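Local coordinates for putative cell invasion protein with MAC/Perforin domain (Bacteroides thetaiotaomicron VPI-5482, PDB 3KK7) that is of unproven function but carries a membrane-attack complex/perforin domain and may insert into or act on membranes during cell invasion, at residues A75-V80 and Q206-F211; S411-A416 and I471-E476; T101-L106 and K254-T259; E370-P375 and T402-K407. All coordinates share one frame; numbering follows the deposited sequence. Where two conformers were deposited one is given.

Contact 1 of 4, residues A75-V80 and Q206-F211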
loop_
_atom_site.group_PDB
_atom_site.type_symbol
_atom_site.label_atom_id
_atom_site.label_comp_id
_atom_site.label_asym_id
_atom_site.label_seq_id
_atom_site.Cartn_x
_atom_site.Cartn_y
_atom_site.Cartn_z
ATOM N N ALA A 75 1.406 -13.338 1.586
ATOM C CA ALA A 75 2.261 -12.726 2.605
ATOM C C ALA A 75 3.653 -12.613 2.005
ATOM O O ALA A 75 4.188 -13.605 1.531
ATOM C CB ALA A 75 2.294 -13.592 3.849
ATOM N N LYS A 76 4.243 -11.423 1.994
ATOM C CA LYS A 76 5.521 -11.263 1.304
ATOM C C LYS A 76 6.724 -11.072 2.221
ATOM O O LYS A 76 7.444 -12.028 2.467
ATOM C CB LYS A 76 5.421 -10.144 0.266
ATOM C CG LYS A 76 4.476 -10.440 -0.923
ATOM C CD LYS A 76 4.984 -11.544 -1.889
ATOM C CE LYS A 76 3.890 -11.901 -2.892
ATOM N NZ LYS A 76 3.875 -13.348 -3.246
ATOM N N TYR A 77 6.963 -9.860 2.715
ATOM C CA TYR A 77 8.108 -9.591 3.570
ATOM C C TYR A 77 7.739 -8.832 4.830
ATOM O O TYR A 77 6.693 -8.166 4.913
ATOM C CB TYR A 77 9.161 -8.778 2.837
ATOM C CG TYR A 77 9.591 -9.350 1.518
ATOM C CD1 TYR A 77 10.522 -10.386 1.453
ATOM C CD2 TYR A 77 9.080 -8.836 0.319
ATOM C CE1 TYR A 77 10.922 -10.893 0.240
ATOM C CE2 TYR A 77 9.462 -9.345 -0.899
ATOM C CZ TYR A 77 10.379 -10.368 -0.939
ATOM O OH TYR A 77 10.744 -10.869 -2.166
ATOM N N PRO A 78 8.611 -8.913 5.826
ATOM C CA PRO A 78 8.252 -8.243 7.072
ATOM C C PRO A 78 8.306 -6.737 6.935
ATOM O O PRO A 78 9.251 -6.216 6.351
ATOM C CB PRO A 78 9.315 -8.710 8.085
ATOM C CG PRO A 78 10.201 -9.676 7.396
ATOM C CD PRO A 78 9.706 -9.889 5.975
ATOM N N VAL A 79 7.289 -6.060 7.466
ATOM C CA VAL A 79 7.305 -4.610 7.615
ATOM C C VAL A 79 7.621 -4.270 9.084
ATOM O O VAL A 79 8.531 -3.474 9.376
ATOM C CB VAL A 79 5.984 -4.006 7.180
ATOM C CG1 VAL A 79 5.932 -2.562 7.535
ATOM C CG2 VAL A 79 5.809 -4.235 5.692
ATOM N N VAL A 80 6.901 -4.905 9.999
ATOM C CA VAL A 80 7.217 -4.761 11.411
ATOM C C VAL A 80 8.251 -5.798 11.792
ATOM O O VAL A 80 8.116 -6.968 11.431
ATOM C CB VAL A 80 5.978 -4.914 12.315
ATOM C CG1 VAL A 80 6.361 -4.610 13.747
ATOM C CG2 VAL A 80 4.855 -3.970 11.868
ATOM N N GLN A 206 5.610 -2.758 -5.443
ATOM C CA GLN A 206 5.771 -3.905 -6.345
ATOM C C GLN A 206 6.391 -5.088 -5.619
ATOM O O GLN A 206 6.006 -6.227 -5.810
ATOM C CB GLN A 206 6.692 -3.567 -7.490
ATOM C CG GLN A 206 6.160 -2.580 -8.439
ATOM C CD GLN A 206 7.227 -2.086 -9.437
ATOM O OE1 GLN A 206 6.883 -1.355 -10.378
ATOM N NE2 GLN A 206 8.516 -2.467 -9.238
ATOM N N SER A 207 7.364 -4.797 -4.782
ATOM C CA SER A 207 8.066 -5.819 -4.071
ATOM C C SER A 207 7.296 -6.328 -2.826
ATOM O O SER A 207 7.161 -7.547 -2.647
ATOM C CB SER A 207 9.439 -5.283 -3.695
ATOM O OG SER A 207 10.006 -6.190 -2.799
ATOM N N TYR A 208 6.804 -5.407 -1.981
ATOM C CA TYR A 208 6.111 -5.767 -0.741
ATOM C C TYR A 208 4.615 -6.088 -0.896
ATOM O O TYR A 208 4.093 -6.928 -0.167
ATOM C CB TYR A 208 6.252 -4.646 0.300
ATOM C CG TYR A 208 7.579 -4.663 0.988
ATOM C CD1 TYR A 208 8.687 -4.104 0.389
ATOM C CD2 TYR A 208 7.747 -5.301 2.211
ATOM C CE1 TYR A 208 9.934 -4.137 1.004
ATOM C CE2 TYR A 208 8.994 -5.338 2.833
ATOM C CZ TYR A 208 10.069 -4.757 2.215
ATOM O OH TYR A 208 11.289 -4.776 2.787
ATOM N N GLY A 209 3.935 -5.443 -1.849
ATOM C CA GLY A 209 2.477 -5.405 -1.844
ATOM C C GLY A 209 1.978 -4.100 -1.221
ATOM O O GLY A 209 2.761 -3.173 -0.983
ATOM N N GLU A 210 0.682 -4.040 -0.921
ATOM C CA GLU A 210 0.042 -2.792 -0.550
ATOM C C GLU A 210 -0.359 -2.671 0.908
ATOM O O GLU A 210 -0.628 -1.572 1.378
ATOM C CB GLU A 210 -1.190 -2.568 -1.436
ATOM C CG GLU A 210 -0.945 -2.762 -2.976
ATOM C CD GLU A 210 -1.304 -4.163 -3.432
ATOM O OE1 GLU A 210 -1.083 -5.081 -2.636
ATOM O OE2 GLU A 210 -1.838 -4.368 -4.542
ATOM N N PHE A 211 -0.378 -3.777 1.641
ATOM C CA PHE A 211 -0.936 -3.766 2.985
ATOM C C PHE A 211 -0.108 -4.532 3.996
ATOM O O PHE A 211 0.748 -5.354 3.635
ATOM C CB PHE A 211 -2.341 -4.335 2.951
ATOM C CG PHE A 211 -3.295 -3.508 2.143
ATOM C CD1 PHE A 211 -3.856 -2.369 2.680
ATOM C CD2 PHE A 211 -3.639 -3.880 0.850
ATOM C CE1 PHE A 211 -4.722 -1.594 1.936
ATOM C CE2 PHE A 211 -4.514 -3.112 0.105
ATOM C CZ PHE A 211 -5.050 -1.970 0.647
HETATM O O HOH W 1 11.434 -6.532 4.799
#
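The segments come closest where K76 of strand 75-76 passes the last turn of helix 201-208, with K76 CA 5.9 Å from Y208 CA; segment 75-80 turns a corner at Y77, while the helix gives way to G209, whose positive phi of 98° would jam a CB against the carbonyl O of Y208. With CG anti to the carbonyl carbon in both, the rings of Y77 and Y208 meet T-shaped: the edge of Y77 is directed at the face of Y208, centroids 5.4 Å apart and planes at 66°. Y77 CD2 stands over that face near its rim, and Y77 CB presses on Y208 CE2 at 3.4 Å. At the edge of the Y77 ring, in its plane, S207 O lies 3.4 Å from CE2. This pair belongs to the body of the MACPF domain: beyond G209 a classic beta bulge at E210 and F211, both facing Y60, starts strand 211-218 of the large antiparallel sheet. F192 of helix 190-198 makes a second edge-to-face contact with Y208. Near the ring plane the phenol tip is tied down by water, Y208 OH donating to it at 2.7 Å and the water donating to P78 O, also at 2.7 Å. Obliquely to the same ring, V79 CG2 reaches Y208 CD2 at 4.1 Å. K76 CB sits 3.5 Å from Y208 O, whose own hydrogen-bond partner is S59 OG.

Contact 2 of 4, residues S411-A416 and I471-E476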
loop_
_atom_site.group_PDB
_atom_site.type_symbol
_atom_site.label_atom_id
_atom_site.label_comp_id
_atom_site.label_asym_id
_atom_site.label_seq_id
_atom_site.Cartn_x
_atom_site.Cartn_y
_atom_site.Cartn_z
ATOM N N SER A 411 6.685 28.147 2.279
ATOM C CA SER A 411 5.765 29.280 2.259
ATOM C C SER A 411 6.101 30.333 3.277
ATOM O O SER A 411 6.790 30.055 4.261
ATOM C CB SER A 411 4.339 28.792 2.495
ATOM O OG SER A 411 4.361 27.554 3.188
ATOM N N ASN A 412 5.601 31.548 3.015
ATOM C CA ASN A 412 5.705 32.701 3.923
ATOM C C ASN A 412 4.293 32.996 4.430
ATOM O O ASN A 412 3.499 33.637 3.735
ATOM C CB ASN A 412 6.292 33.940 3.204
ATOM C CG ASN A 412 7.648 33.646 2.487
ATOM O OD1 ASN A 412 8.011 32.477 2.247
ATOM N ND2 ASN A 412 8.389 34.722 2.133
ATOM N N PRO A 413 3.959 32.515 5.641
ATOM C CA PRO A 413 2.569 32.627 6.081
ATOM C C PRO A 413 2.118 34.082 6.265
ATOM O O PRO A 413 0.916 34.352 6.248
ATOM C CB PRO A 413 2.555 31.838 7.394
ATOM C CG PRO A 413 3.944 31.931 7.911
ATOM C CD PRO A 413 4.833 31.976 6.701
ATOM N N ASP A 414 3.080 35.003 6.396
ATOM C CA ASP A 414 2.795 36.447 6.450
ATOM C C ASP A 414 2.565 37.084 5.071
ATOM O O ASP A 414 2.358 38.292 4.960
ATOM C CB ASP A 414 3.911 37.196 7.211
ATOM C CG ASP A 414 3.684 37.222 8.741
ATOM O OD1 ASP A 414 2.831 36.463 9.260
ATOM O OD2 ASP A 414 4.359 38.020 9.434
ATOM N N ALA A 415 2.588 36.267 4.028
ATOM C CA ALA A 415 2.320 36.735 2.682
ATOM C C ALA A 415 0.863 37.176 2.517
ATOM O O ALA A 415 0.589 38.028 1.676
ATOM C CB ALA A 415 2.673 35.644 1.659
ATOM N N ALA A 416 -0.060 36.602 3.297
ATOM C CA ALA A 416 -1.486 36.986 3.238
ATOM C C ALA A 416 -1.740 38.389 3.828
ATOM O O ALA A 416 -2.674 39.086 3.408
ATOM C CB ALA A 416 -2.367 35.946 3.943
ATOM N N ILE A 471 5.380 24.075 4.023
ATOM C CA ILE A 471 6.168 24.210 5.243
ATOM C C ILE A 471 6.437 25.699 5.453
ATOM O O ILE A 471 7.217 26.320 4.713
ATOM C CB ILE A 471 7.514 23.466 5.201
ATOM C CG1 ILE A 471 7.435 22.137 4.451
ATOM C CG2 ILE A 471 8.009 23.224 6.638
ATOM C CD1 ILE A 471 8.826 21.546 4.182
ATOM N N ASN A 472 5.769 26.274 6.448
ATOM C CA ASN A 472 5.925 27.701 6.765
ATOM C C ASN A 472 7.243 27.976 7.439
ATOM O O ASN A 472 7.777 27.114 8.137
ATOM C CB ASN A 472 4.839 28.179 7.722
ATOM C CG ASN A 472 3.458 28.094 7.138
ATOM O OD1 ASN A 472 3.257 28.324 5.940
ATOM N ND2 ASN A 472 2.478 27.796 7.988
ATOM N N ASN A 473 7.745 29.194 7.252
ATOM C CA ASN A 473 8.918 29.665 7.977
ATOM C C ASN A 473 10.107 28.712 7.884
ATOM O O ASN A 473 10.775 28.453 8.894
ATOM C CB ASN A 473 8.554 29.880 9.447
ATOM C CG ASN A 473 7.306 30.704 9.615
ATOM O OD1 ASN A 473 7.058 31.622 8.837
ATOM N ND2 ASN A 473 6.508 30.391 10.629
ATOM N N VAL A 474 10.363 28.178 6.689
ATOM C CA VAL A 474 11.517 27.308 6.513
ATOM C C VAL A 474 12.732 28.182 6.636
ATOM O O VAL A 474 12.774 29.263 6.057
ATOM C CB VAL A 474 11.534 26.577 5.178
ATOM C CG1 VAL A 474 12.944 26.091 4.872
ATOM C CG2 VAL A 474 10.550 25.411 5.206
ATOM N N ASP A 475 13.694 27.723 7.430
ATOM C CA ASP A 475 14.908 28.478 7.713
ATOM C C ASP A 475 16.036 27.485 7.972
ATOM O O ASP A 475 16.151 26.889 9.046
ATOM C CB ASP A 475 14.692 29.445 8.896
ATOM C CG ASP A 475 15.970 30.225 9.298
ATOM O OD1 ASP A 475 17.113 29.794 9.010
ATOM O OD2 ASP A 475 15.805 31.276 9.948
ATOM N N GLU A 476 16.873 27.330 6.954
ATOM C CA GLU A 476 17.987 26.412 6.999
ATOM C C GLU A 476 18.937 26.674 8.179
ATOM O O GLU A 476 19.657 25.760 8.577
ATOM C CB GLU A 476 18.746 26.464 5.673
ATOM C CG GLU A 476 18.014 25.802 4.496
ATOM C CD GLU A 476 16.838 26.600 3.950
ATOM O OE1 GLU A 476 16.867 27.828 4.075
ATOM O OE2 GLU A 476 15.876 25.994 3.402
#
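S411, P413 and N472 bury most of the surface here, near the ends of strands 407-411 and 468-472, parallel neighbours in the mixed sheet of the D2 region. S411 is gripped through its backbone at both ends: its N gives a weak, bent bond to I471 O (3.1 Å, 135°), and its O accepts from N473 N at 3.3 Å, the donor lying almost along the C=O axis. Its hydroxyl adds a side-chain bond, S411 OG donating to N472 OD1 at 3.1 Å from 29° above the carboxamide plane. P413 then crosses obliquely over the two asparagines, its CB 3.9 Å from N472 CG, and its CD 3.1 Å from N473 OD1. N473 brings that oxygen round although its CB points away, on a backbone in the left-handed helical region. An alanine in place of N472 would remove the acceptor of S411 OG and the carboxamide against P413, and would probably loosen the hold on S411 and P413. One weak and one longer backbone bond, with one off-plane side-chain bond, imply a mostly polar join that probably relies on several bonds together, with the P413 ring as the main apolar surface.

Contact 3 of 4, residues T101-L106 and K254-T259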
loop_
_atom_site.group_PDB
_atom_site.type_symbol
_atom_site.label_atom_id
_atom_site.label_comp_id
_atom_site.label_asym_id
_atom_site.label_seq_id
_atom_site.Cartn_x
_atom_site.Cartn_y
_atom_site.Cartn_z
ATOM N N THR A 101 -15.583 -24.227 11.969
ATOM C CA THR A 101 -15.511 -24.546 10.548
ATOM C C THR A 101 -16.292 -23.448 9.881
ATOM O O THR A 101 -17.127 -22.827 10.507
ATOM C CB THR A 101 -16.139 -25.898 10.207
ATOM O OG1 THR A 101 -17.537 -25.855 10.490
ATOM C CG2 THR A 101 -15.505 -27.008 11.007
ATOM N N GLU A 102 -16.014 -23.203 8.614
ATOM C CA GLU A 102 -16.651 -22.122 7.873
ATOM C C GLU A 102 -16.744 -22.529 6.400
ATOM O O GLU A 102 -15.769 -23.009 5.819
ATOM C CB GLU A 102 -15.805 -20.849 8.005
ATOM C CG GLU A 102 -16.588 -19.545 7.982
ATOM C CD GLU A 102 -17.115 -19.132 9.374
ATOM O OE1 GLU A 102 -16.287 -18.916 10.302
ATOM O OE2 GLU A 102 -18.361 -18.998 9.530
ATOM N N THR A 103 -17.917 -22.375 5.802
ATOM C CA THR A 103 -18.024 -22.459 4.346
ATOM C C THR A 103 -18.645 -21.155 3.844
ATOM O O THR A 103 -19.511 -20.561 4.495
ATOM C CB THR A 103 -18.825 -23.671 3.886
ATOM O OG1 THR A 103 -20.143 -23.585 4.406
ATOM C CG2 THR A 103 -18.178 -24.967 4.366
ATOM N N LYS A 104 -18.126 -20.667 2.732
ATOM C CA LYS A 104 -18.641 -19.467 2.093
ATOM C C LYS A 104 -18.603 -19.773 0.611
ATOM O O LYS A 104 -17.633 -20.348 0.139
ATOM C CB LYS A 104 -17.748 -18.225 2.306
ATOM C CG LYS A 104 -17.046 -18.024 3.636
ATOM C CD LYS A 104 -15.812 -17.119 3.382
ATOM C CE LYS A 104 -15.079 -16.639 4.659
ATOM N NZ LYS A 104 -13.981 -15.694 4.275
ATOM N N ALA A 105 -19.632 -19.359 -0.111
ATOM C CA ALA A 105 -19.679 -19.488 -1.564
ATOM C C ALA A 105 -20.000 -18.112 -2.127
ATOM O O ALA A 105 -20.755 -17.358 -1.536
ATOM C CB ALA A 105 -20.743 -20.516 -1.992
ATOM N N LEU A 106 -19.409 -17.785 -3.264
ATOM C CA LEU A 106 -19.677 -16.519 -3.932
ATOM C C LEU A 106 -19.860 -16.751 -5.429
ATOM O O LEU A 106 -19.026 -17.378 -6.061
ATOM C CB LEU A 106 -18.512 -15.560 -3.707
ATOM C CG LEU A 106 -18.704 -14.137 -4.215
ATOM C CD1 LEU A 106 -19.917 -13.487 -3.497
ATOM C CD2 LEU A 106 -17.394 -13.369 -3.987
ATOM N N LYS A 254 -19.420 -34.223 4.841
ATOM C CA LYS A 254 -20.171 -35.037 5.811
ATOM C C LYS A 254 -19.544 -34.899 7.184
ATOM O O LYS A 254 -18.329 -35.032 7.303
ATOM C CB LYS A 254 -20.116 -36.519 5.476
ATOM C CG LYS A 254 -20.835 -36.957 4.225
ATOM C CD LYS A 254 -21.247 -38.449 4.343
ATOM C CE LYS A 254 -21.081 -39.191 3.038
ATOM N NZ LYS A 254 -19.633 -39.437 2.784
ATOM N N ASN A 255 -20.357 -34.669 8.214
ATOM C CA ASN A 255 -19.871 -34.644 9.610
ATOM C C ASN A 255 -18.790 -33.572 9.831
ATOM O O ASN A 255 -17.685 -33.890 10.269
ATOM C CB ASN A 255 -19.331 -36.038 10.036
ATOM C CG ASN A 255 -20.171 -37.209 9.484
ATOM O OD1 ASN A 255 -21.311 -37.435 9.903
ATOM N ND2 ASN A 255 -19.591 -37.964 8.550
ATOM N N LYS A 256 -19.118 -32.307 9.554
ATOM C CA LYS A 256 -18.115 -31.215 9.540
ATOM C C LYS A 256 -17.647 -30.786 10.951
ATOM O O LYS A 256 -17.826 -29.640 11.376
ATOM C CB LYS A 256 -18.590 -30.018 8.671
ATOM C CG LYS A 256 -19.573 -29.009 9.306
ATOM C CD LYS A 256 -20.511 -28.338 8.279
ATOM C CE LYS A 256 -19.807 -27.384 7.321
ATOM N NZ LYS A 256 -19.759 -25.955 7.786
ATOM N N LYS A 257 -17.022 -31.725 11.661
ATOM C CA LYS A 257 -16.447 -31.467 12.989
ATOM C C LYS A 257 -15.206 -30.563 12.854
ATOM O O LYS A 257 -14.488 -30.656 11.844
ATOM C CB LYS A 257 -16.036 -32.783 13.682
ATOM C CG LYS A 257 -17.181 -33.758 14.016
ATOM C CD LYS A 257 -16.635 -35.090 14.564
ATOM C CE LYS A 257 -15.850 -34.921 15.878
ATOM N NZ LYS A 257 -15.230 -36.190 16.363
ATOM N N PRO A 258 -14.961 -29.677 13.854
ATOM C CA PRO A 258 -13.719 -28.878 13.906
ATOM C C PRO A 258 -12.604 -29.524 14.754
ATOM O O PRO A 258 -12.781 -30.653 15.263
ATOM C CB PRO A 258 -14.188 -27.577 14.571
ATOM C CG PRO A 258 -15.280 -28.015 15.518
ATOM C CD PRO A 258 -15.947 -29.219 14.862
ATOM N N THR A 259 -11.476 -28.811 14.886
ATOM C CA THR A 259 -10.437 -29.125 15.882
ATOM C C THR A 259 -9.706 -30.438 15.558
ATOM O O THR A 259 -9.451 -31.270 16.430
ATOM C CB THR A 259 -11.029 -29.068 17.370
ATOM O OG1 THR A 259 -10.000 -28.709 18.299
ATOM C CG2 THR A 259 -11.709 -30.383 17.828
#
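Within the 254-259 loop the best-held polar atom is N255 O, gripped by one hydrogen bond, from K257 N at 2.7 Å. That bond closes an inverse gamma turn centred on K256 (phi -74°, psi 63°), and the turn sets the loop after strand 251-254 beside strand 93-108 of the MACPF central sheet. The loop belongs to the insertion between strands 220-230 and 288-298; in this family such insertions are thought to refold into membrane-spanning hairpins, a role that remains an inference here. T101 is the main point of touch. Its methyl, anti to the carbonyl carbon, touches K256 O at 3.5 Å and P258 CB at 3.8 Å, the threonine and proline side chains crossing at about a right angle. T103, two residues on and pointing the same way, meets the far end of K256. The lysine chain, bent at chi3 and chi4, reaches obliquely across T101 and T103. Strand 157-173 holds the backbone of E102 and K104 through E165 and S163, while W253 touches both threonines. K256 NZ ends 3.5 Å from T101 OG1 and 3.9 Å from T103 CG2.

Contact 4 of 4, residues E370-P375 and T402-K407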
loop_
_atom_site.group_PDB
_atom_site.type_symbol
_atom_site.label_atom_id
_atom_site.label_comp_id
_atom_site.label_asym_id
_atom_site.label_seq_id
_atom_site.Cartn_x
_atom_site.Cartn_y
_atom_site.Cartn_z
ATOM N N GLU A 370 7.680 6.081 -11.508
ATOM C CA GLU A 370 8.294 4.752 -11.627
ATOM C C GLU A 370 9.525 4.661 -10.695
ATOM O O GLU A 370 9.664 3.684 -9.943
ATOM C CB GLU A 370 8.656 4.403 -13.097
ATOM C CG GLU A 370 7.535 4.595 -14.190
ATOM C CD GLU A 370 6.956 3.282 -14.811
ATOM O OE1 GLU A 370 6.657 2.303 -14.097
ATOM O OE2 GLU A 370 6.771 3.240 -16.040
ATOM N N SER A 371 10.378 5.681 -10.714
ATOM C CA SER A 371 11.628 5.641 -9.931
ATOM C C SER A 371 12.123 6.983 -9.438
ATOM O O SER A 371 11.751 8.021 -9.959
ATOM C CB SER A 371 12.730 5.020 -10.779
ATOM O OG SER A 371 12.628 5.527 -12.083
ATOM N N LEU A 372 13.007 6.935 -8.442
ATOM C CA LEU A 372 13.509 8.137 -7.810
ATOM C C LEU A 372 14.245 8.977 -8.852
ATOM O O LEU A 372 14.748 8.439 -9.822
ATOM C CB LEU A 372 14.371 7.789 -6.586
ATOM C CG LEU A 372 13.644 7.031 -5.456
ATOM C CD1 LEU A 372 14.545 6.858 -4.282
ATOM C CD2 LEU A 372 12.314 7.687 -4.982
ATOM N N GLU A 373 14.251 10.297 -8.670
ATOM C CA GLU A 373 14.740 11.240 -9.682
ATOM C C GLU A 373 15.583 12.379 -9.075
ATOM O O GLU A 373 15.777 12.436 -7.864
ATOM C CB GLU A 373 13.557 11.810 -10.460
ATOM C CG GLU A 373 12.844 10.804 -11.347
ATOM C CD GLU A 373 11.548 11.359 -12.004
ATOM O OE1 GLU A 373 11.395 12.600 -12.168
ATOM O OE2 GLU A 373 10.664 10.534 -12.350
ATOM N N GLU A 374 16.106 13.259 -9.932
ATOM C CA GLU A 374 16.947 14.370 -9.484
ATOM C C GLU A 374 16.089 15.371 -8.736
ATOM O O GLU A 374 15.058 15.800 -9.250
ATOM C CB GLU A 374 17.611 15.089 -10.672
ATOM C CG GLU A 374 18.538 16.295 -10.291
ATOM C CD GLU A 374 19.137 17.028 -11.507
ATOM O OE1 GLU A 374 19.071 16.484 -12.633
ATOM O OE2 GLU A 374 19.668 18.150 -11.320
ATOM N N PRO A 375 16.503 15.740 -7.519
ATOM C CA PRO A 375 15.832 16.840 -6.842
ATOM C C PRO A 375 16.299 18.232 -7.319
ATOM O O PRO A 375 17.349 18.368 -7.930
ATOM C CB PRO A 375 16.177 16.609 -5.376
ATOM C CG PRO A 375 17.391 15.835 -5.393
ATOM C CD PRO A 375 17.405 15.015 -6.616
ATOM N N THR A 402 11.452 16.767 -4.235
ATOM C CA THR A 402 12.214 15.674 -3.636
ATOM C C THR A 402 12.534 14.603 -4.665
ATOM O O THR A 402 12.069 14.669 -5.782
ATOM C CB THR A 402 11.451 15.037 -2.444
ATOM O OG1 THR A 402 10.306 14.306 -2.917
ATOM C CG2 THR A 402 11.012 16.111 -1.456
ATOM N N ARG A 403 13.303 13.603 -4.267
ATOM C CA ARG A 403 13.619 12.473 -5.122
ATOM C C ARG A 403 12.370 11.732 -5.599
ATOM O O ARG A 403 12.313 11.182 -6.724
ATOM C CB ARG A 403 14.481 11.470 -4.363
ATOM C CG ARG A 403 15.898 11.928 -4.049
ATOM C CD ARG A 403 16.724 10.744 -3.548
ATOM N NE ARG A 403 16.272 10.302 -2.236
ATOM C CZ ARG A 403 16.457 9.085 -1.714
ATOM N NH1 ARG A 403 15.980 8.816 -0.504
ATOM N NH2 ARG A 403 17.097 8.133 -2.374
ATOM N N GLN A 404 11.379 11.717 -4.715
ATOM C CA GLN A 404 10.148 10.968 -4.912
ATOM C C GLN A 404 9.210 11.799 -5.767
ATOM O O GLN A 404 8.191 11.315 -6.239
ATOM C CB GLN A 404 9.518 10.653 -3.551
ATOM C CG GLN A 404 10.380 9.807 -2.574
ATOM C CD GLN A 404 11.531 10.559 -1.848
ATOM O OE1 GLN A 404 11.545 11.795 -1.761
ATOM N NE2 GLN A 404 12.503 9.795 -1.334
ATOM N N GLY A 405 9.566 13.067 -5.963
ATOM C CA GLY A 405 8.776 13.982 -6.790
ATOM C C GLY A 405 7.682 14.709 -6.023
ATOM O O GLY A 405 6.706 15.146 -6.601
ATOM N N ASP A 406 7.860 14.852 -4.719
ATOM C CA ASP A 406 6.943 15.613 -3.880
ATOM C C ASP A 406 7.385 17.061 -3.977
ATOM O O ASP A 406 8.558 17.311 -4.182
ATOM C CB ASP A 406 7.036 15.133 -2.425
ATOM C CG ASP A 406 6.972 13.628 -2.305
ATOM O OD1 ASP A 406 5.982 13.017 -2.801
ATOM O OD2 ASP A 406 7.915 13.053 -1.717
ATOM N N LYS A 407 6.451 17.998 -3.829
ATOM C CA LYS A 407 6.766 19.415 -3.858
ATOM C C LYS A 407 6.617 20.002 -2.460
ATOM O O LYS A 407 5.512 20.105 -1.933
ATOM C CB LYS A 407 5.874 20.158 -4.872
ATOM C CG LYS A 407 5.766 19.450 -6.214
ATOM C CD LYS A 407 5.621 20.376 -7.410
ATOM C CE LYS A 407 5.716 19.596 -8.728
ATOM N NZ LYS A 407 6.706 20.172 -9.689
#
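L372 and R403 both set CG anti to the carbonyl carbon; from there L372 runs on extended (chi2 -175°), whereas R403 bends at chi3 (-69°), so that the leucine's methyl comes over one face of the guanidinium. L372 CD1 lies 3.4 Å from R403 NH2. The other branch, CD2, lies alongside Q404, 3.7 Å from its CG. The arginine's polar rim is used elsewhere: NH1 bonds to Y197 O, NH2 to W35 O, and NE makes a salt bridge with the C-terminal carboxylate at L541 OXT, which together fix the plane that the leucine covers. An alanine at L372 would remove CD1 from the guanidinium and CD2 from Q404, and would probably leave the arginine less firmly packed on that face. One backbone bond crosses the contact: E373 N to R403 O at 2.9 Å (147°), in the carbonyl plane and on a lone pair. Opposing it, R403 CA approaches E373 O at 3.5 Å in a CA-H...O contact. R403 occupies the first corner of a type I turn closed by G405 N to T402 O at 3.0 Å, and D406 N adds a bond to T402 OG1 at 3.1 Å. P375 CB lies against T402 C. The turn joins strands 392-401 and 407-411, P375 leads into strand 376-386, and helix 353-363 of the MACPF region covers Q404 through F355 and R358.

In the fold
Contact 4 is the most buried, contacts 1 and 2 are partly buried, and contact 3 lies on the surface. Contacts 1 and 3 both belong to the MACPF region; contact 3 lies on its large antiparallel sheet, and segment 206-211 of contact 1 leads into that sheet. Contacts 2 and 4 share strand 407-411, which runs from the turn of 402-407 toward S411. Contact 4 spans the MACPF and D2 regions. Contacts 2 and 3 lie on opposite sides of the chain's centre. Chemistry follows place: aromatic rings and a water in contact 1, backbone and amide bonding in contact 2, methyl and lysine-tip touches without a hydrogen bond in contact 3, and a methyl-covered guanidinium in contact 4.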